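Local structure of protein-glutamate methylesterase/protein-glutamine glutaminase (Thermotoga maritima, 3SFT) at residues S21-I26 / A52-S57. The protein demethylates methylglutamate residues of chemoreceptors in chemotaxis and probably deamidates specific receptor glutamines; this is its C-terminal catalytic domain. Sequence-based numbering, arbitrary orientation.
Sequences SLDMII and AMRLDS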
ATOM      1  N   SER A  21      -4.736   7.561  -9.483  1.00 18.75           N
ATOM      2  CA  SER A  21      -3.831   6.495  -9.916  1.00 19.17           C
ATOM      3  C   SER A  21      -4.331   5.120  -9.499  1.00 17.17           C
ATOM      4  O   SER A  21      -4.157   4.145 -10.232  1.00 17.04           O
ATOM      5  CB  SER A  21      -2.419   6.729  -9.399  1.00 16.71           C
ATOM      6  OG  SER A  21      -1.835   7.812 -10.094  1.00 18.93           O
ATOM      7  N   LEU A  22      -4.972   5.054  -8.337  1.00 16.83           N
ATOM      8  CA  LEU A  22      -5.528   3.799  -7.837  1.00 17.74           C
ATOM      9  C   LEU A  22      -6.642   3.306  -8.764  1.00 18.60           C
ATOM     10  O   LEU A  22      -6.854   2.101  -8.894  1.00 17.08           O
ATOM     11  CB  LEU A  22      -6.046   3.974  -6.408  1.00 16.87           C
ATOM     12  CG  LEU A  22      -4.965   4.058  -5.326  1.00 17.94           C
ATOM     13  CD1 LEU A  22      -5.545   4.610  -4.034  1.00 18.58           C
ATOM     14  CD2 LEU A  22      -4.366   2.683  -5.099  1.00 15.85           C
ATOM     15  N   ASP A  23      -7.319   4.244  -9.429  1.00 20.60           N
ATOM     16  CA  ASP A  23      -8.392   3.916 -10.373  1.00 22.83           C
ATOM     17  C   ASP A  23      -7.845   3.145 -11.563  1.00 23.12           C
ATOM     18  O   ASP A  23      -8.584   2.422 -12.222  1.00 23.52           O
ATOM     19  CB  ASP A  23      -9.074   5.183 -10.906  1.00 25.27           C
ATOM     20  CG  ASP A  23     -10.015   5.818  -9.905  1.00 26.49           C
ATOM     21  OD1 ASP A  23     -10.378   5.170  -8.899  1.00 26.84           O
ATOM     22  OD2 ASP A  23     -10.396   6.983 -10.135  1.00 27.93           O
ATOM     23  N   MET A  24      -6.565   3.358 -11.868  1.00 22.96           N
ATOM     24  CA  MET A  24      -5.900   2.676 -12.975  1.00 23.99           C
ATOM     25  C   MET A  24      -5.287   1.351 -12.517  1.00 22.81           C
ATOM     26  O   MET A  24      -4.824   0.561 -13.340  1.00 24.70           O
ATOM     27  CB  MET A  24      -4.778   3.550 -13.546  1.00 24.41           C
ATOM     28  CG  MET A  24      -5.208   4.869 -14.161  1.00 27.78           C
ATOM     29  SD  MET A  24      -3.792   5.751 -14.911  1.00 33.05           S
ATOM     30  CE  MET A  24      -3.637   7.143 -13.795  1.00 30.70           C
ATOM     31  N   ILE A  25      -5.299   1.104 -11.209  1.00 22.31           N
ATOM     32  CA  ILE A  25      -4.699  -0.108 -10.648  1.00 20.47           C
ATOM     33  C   ILE A  25      -5.680  -1.140 -10.095  1.00 20.49           C
ATOM     34  O   ILE A  25      -5.820  -2.232 -10.644  1.00 22.36           O
ATOM     35  CB  ILE A  25      -3.687   0.243  -9.527  1.00 17.11           C
ATOM     36  CG1 ILE A  25      -2.652   1.247 -10.036  1.00 15.07           C
ATOM     37  CG2 ILE A  25      -2.986  -1.018  -9.026  1.00 15.98           C
ATOM     38  CD1 ILE A  25      -1.697   1.724  -8.963  1.00 14.09           C
ATOM     39  N   ILE A  26      -6.324  -0.792  -8.985  1.00 21.32           N
ATOM     40  CA  ILE A  26      -7.265  -1.678  -8.305  1.00 21.57           C
ATOM     41  C   ILE A  26      -8.373  -2.291  -9.175  1.00 23.01           C
ATOM     42  O   ILE A  26      -8.608  -3.498  -9.109  1.00 22.70           O
ATOM     43  CB  ILE A  26      -7.867  -0.982  -7.060  1.00 19.91           C
ATOM     44  CG1 ILE A  26      -6.734  -0.486  -6.155  1.00 18.87           C
ATOM     45  CG2 ILE A  26      -8.793  -1.933  -6.291  1.00 19.80           C
ATOM     46  CD1 ILE A  26      -5.747  -1.570  -5.732  1.00 16.42           C
ATOM     47  N   ALA A  52     -12.749   3.799  -0.179  1.00 24.42           N
ATOM     48  CA  ALA A  52     -13.105   2.379  -0.182  1.00 24.39           C
ATOM     49  C   ALA A  52     -14.316   2.137  -1.074  1.00 23.71           C
ATOM     50  O   ALA A  52     -14.290   1.261  -1.937  1.00 24.69           O
ATOM     51  CB  ALA A  52     -13.383   1.890   1.242  1.00 23.19           C
ATOM     52  N   MET A  53     -15.355   2.946  -0.891  1.00 25.41           N
ATOM     53  CA  MET A  53     -16.580   2.824  -1.685  1.00 27.49           C
ATOM     54  C   MET A  53     -16.334   3.078  -3.166  1.00 26.12           C
ATOM     55  O   MET A  53     -16.840   2.351  -4.022  1.00 27.59           O
ATOM     56  CB  MET A  53     -17.652   3.785  -1.171  1.00 31.94           C
ATOM     57  CG  MET A  53     -18.261   3.391   0.165  1.00 36.71           C
ATOM     58  SD  MET A  53     -19.585   4.522   0.654  1.00 44.74           S
ATOM     59  CE  MET A  53     -18.663   5.727   1.586  1.00 39.11           C
ATOM     60  N   ARG A  54     -15.556   4.118  -3.455  1.00 25.22           N
ATOM     61  CA  ARG A  54     -15.206   4.496  -4.822  1.00 23.35           C
ATOM     62  C   ARG A  54     -14.572   3.323  -5.575  1.00 23.44           C
ATOM     63  O   ARG A  54     -15.000   2.984  -6.681  1.00 22.76           O
ATOM     64  CB  ARG A  54     -14.227   5.672  -4.784  1.00 23.69           C
ATOM     65  CG  ARG A  54     -13.580   6.057  -6.113  1.00 23.52           C
ATOM     66  CD  ARG A  54     -12.240   6.728  -5.835  1.00 24.02           C
ATOM     67  NE  ARG A  54     -11.611   7.307  -7.019  1.00 22.69           N
ATOM     68  CZ  ARG A  54     -11.406   8.610  -7.184  1.00 22.91           C
ATOM     69  NH1 ARG A  54     -11.796   9.468  -6.247  1.00 21.24           N
ATOM     70  NH2 ARG A  54     -10.741   9.050  -8.242  1.00 21.66           N
ATOM     71  N   LEU A  55     -13.561   2.705  -4.965  1.00 22.90           N
ATOM     72  CA  LEU A  55     -12.859   1.573  -5.570  1.00 22.44           C
ATOM     73  C   LEU A  55     -13.664   0.264  -5.564  1.00 24.10           C
ATOM     74  O   LEU A  55     -13.558  -0.539  -6.489  1.00 25.25           O
ATOM     75  CB  LEU A  55     -11.504   1.361  -4.887  1.00 20.85           C
ATOM     76  CG  LEU A  55     -10.472   2.486  -5.022  1.00 18.17           C
ATOM     77  CD1 LEU A  55      -9.250   2.141  -4.203  1.00 17.70           C
ATOM     78  CD2 LEU A  55     -10.100   2.695  -6.495  1.00 16.34           C
ATOM     79  N   ASP A  56     -14.470   0.052  -4.528  1.00 25.39           N
ATOM     80  CA  ASP A  56     -15.279  -1.159  -4.443  1.00 27.55           C
ATOM     81  C   ASP A  56     -16.297  -1.207  -5.583  1.00 27.74           C
ATOM     82  O   ASP A  56     -16.562  -2.270  -6.139  1.00 27.90           O
ATOM     83  CB  ASP A  56     -16.003  -1.230  -3.095  1.00 28.75           C
ATOM     84  CG  ASP A  56     -16.643  -2.586  -2.847  1.00 31.45           C
ATOM     85  OD1 ASP A  56     -15.906  -3.589  -2.760  1.00 32.22           O
ATOM     86  OD2 ASP A  56     -17.888  -2.652  -2.747  1.00 34.49           O
ATOM     87  N   SER A  57     -16.816  -0.038  -5.957  1.00 28.66           N
ATOM     88  CA  SER A  57     -17.813   0.070  -7.020  1.00 31.56           C
ATOM     89  C   SER A  57     -17.312  -0.279  -8.413  1.00 30.09           C
ATOM     90  O   SER A  57     -18.083  -0.721  -9.259  1.00 31.63           O
ATOM     91  CB  SER A  57     -18.418   1.480  -7.049  1.00 32.91           C
ATOM     92  OG  SER A  57     -19.171   1.731  -5.877  1.00 36.98           O
TER
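Asp23 and Arg54 form a side-on, two-nitrogen salt bridge. Asp23 OD1 accepts through its syn lone pair from Arg54 NE at 3.1 Å, in a nearly straight bond. Arg54 NH2 reaches Asp23 OD2 at 2.8 Å. Both oxygens lie close to the guanidinium plane, but NH2 sits 31° out of the carboxylate plane, consistent with the 27° between the two flat groups; the fit is bidentate yet twisted. Arg54 CG is anti to the backbone N (chi1 171°), and the chain runs extended from CG to NE, carrying NE to the Asp23 carboxylate.

Next to this polar pair, Leu55 carries the apolar part, with more area covered than any other residue here. Its CD2 lies 3.5 Å from Asp23 OD1, so a methyl packs against the same oxygen that accepts from NE, and 4.3 Å from Leu22 CB. The other branch, CD1, meets Ile26 CG1 at 4.1 Å, the two side chains crossing at about a right angle. An alanine at Asp23 would probably leave the Arg54 guanidinium without this charged mate and freer to turn, and take from Leu55 CD2 its contact with OD1.

Leu22 O accepts from both Ile25 N and Ile26 N, which helps hold the backbone here. The contact joins segment 21-26, which lies on helix 18-22 and runs on beyond it, to helix 48-58 in this doubly wound parallel α/β domain; Leu55 and Ile26 both continue onto Val63 of strand 62-65, and Ile26 also touches Val77 of strand 76-79.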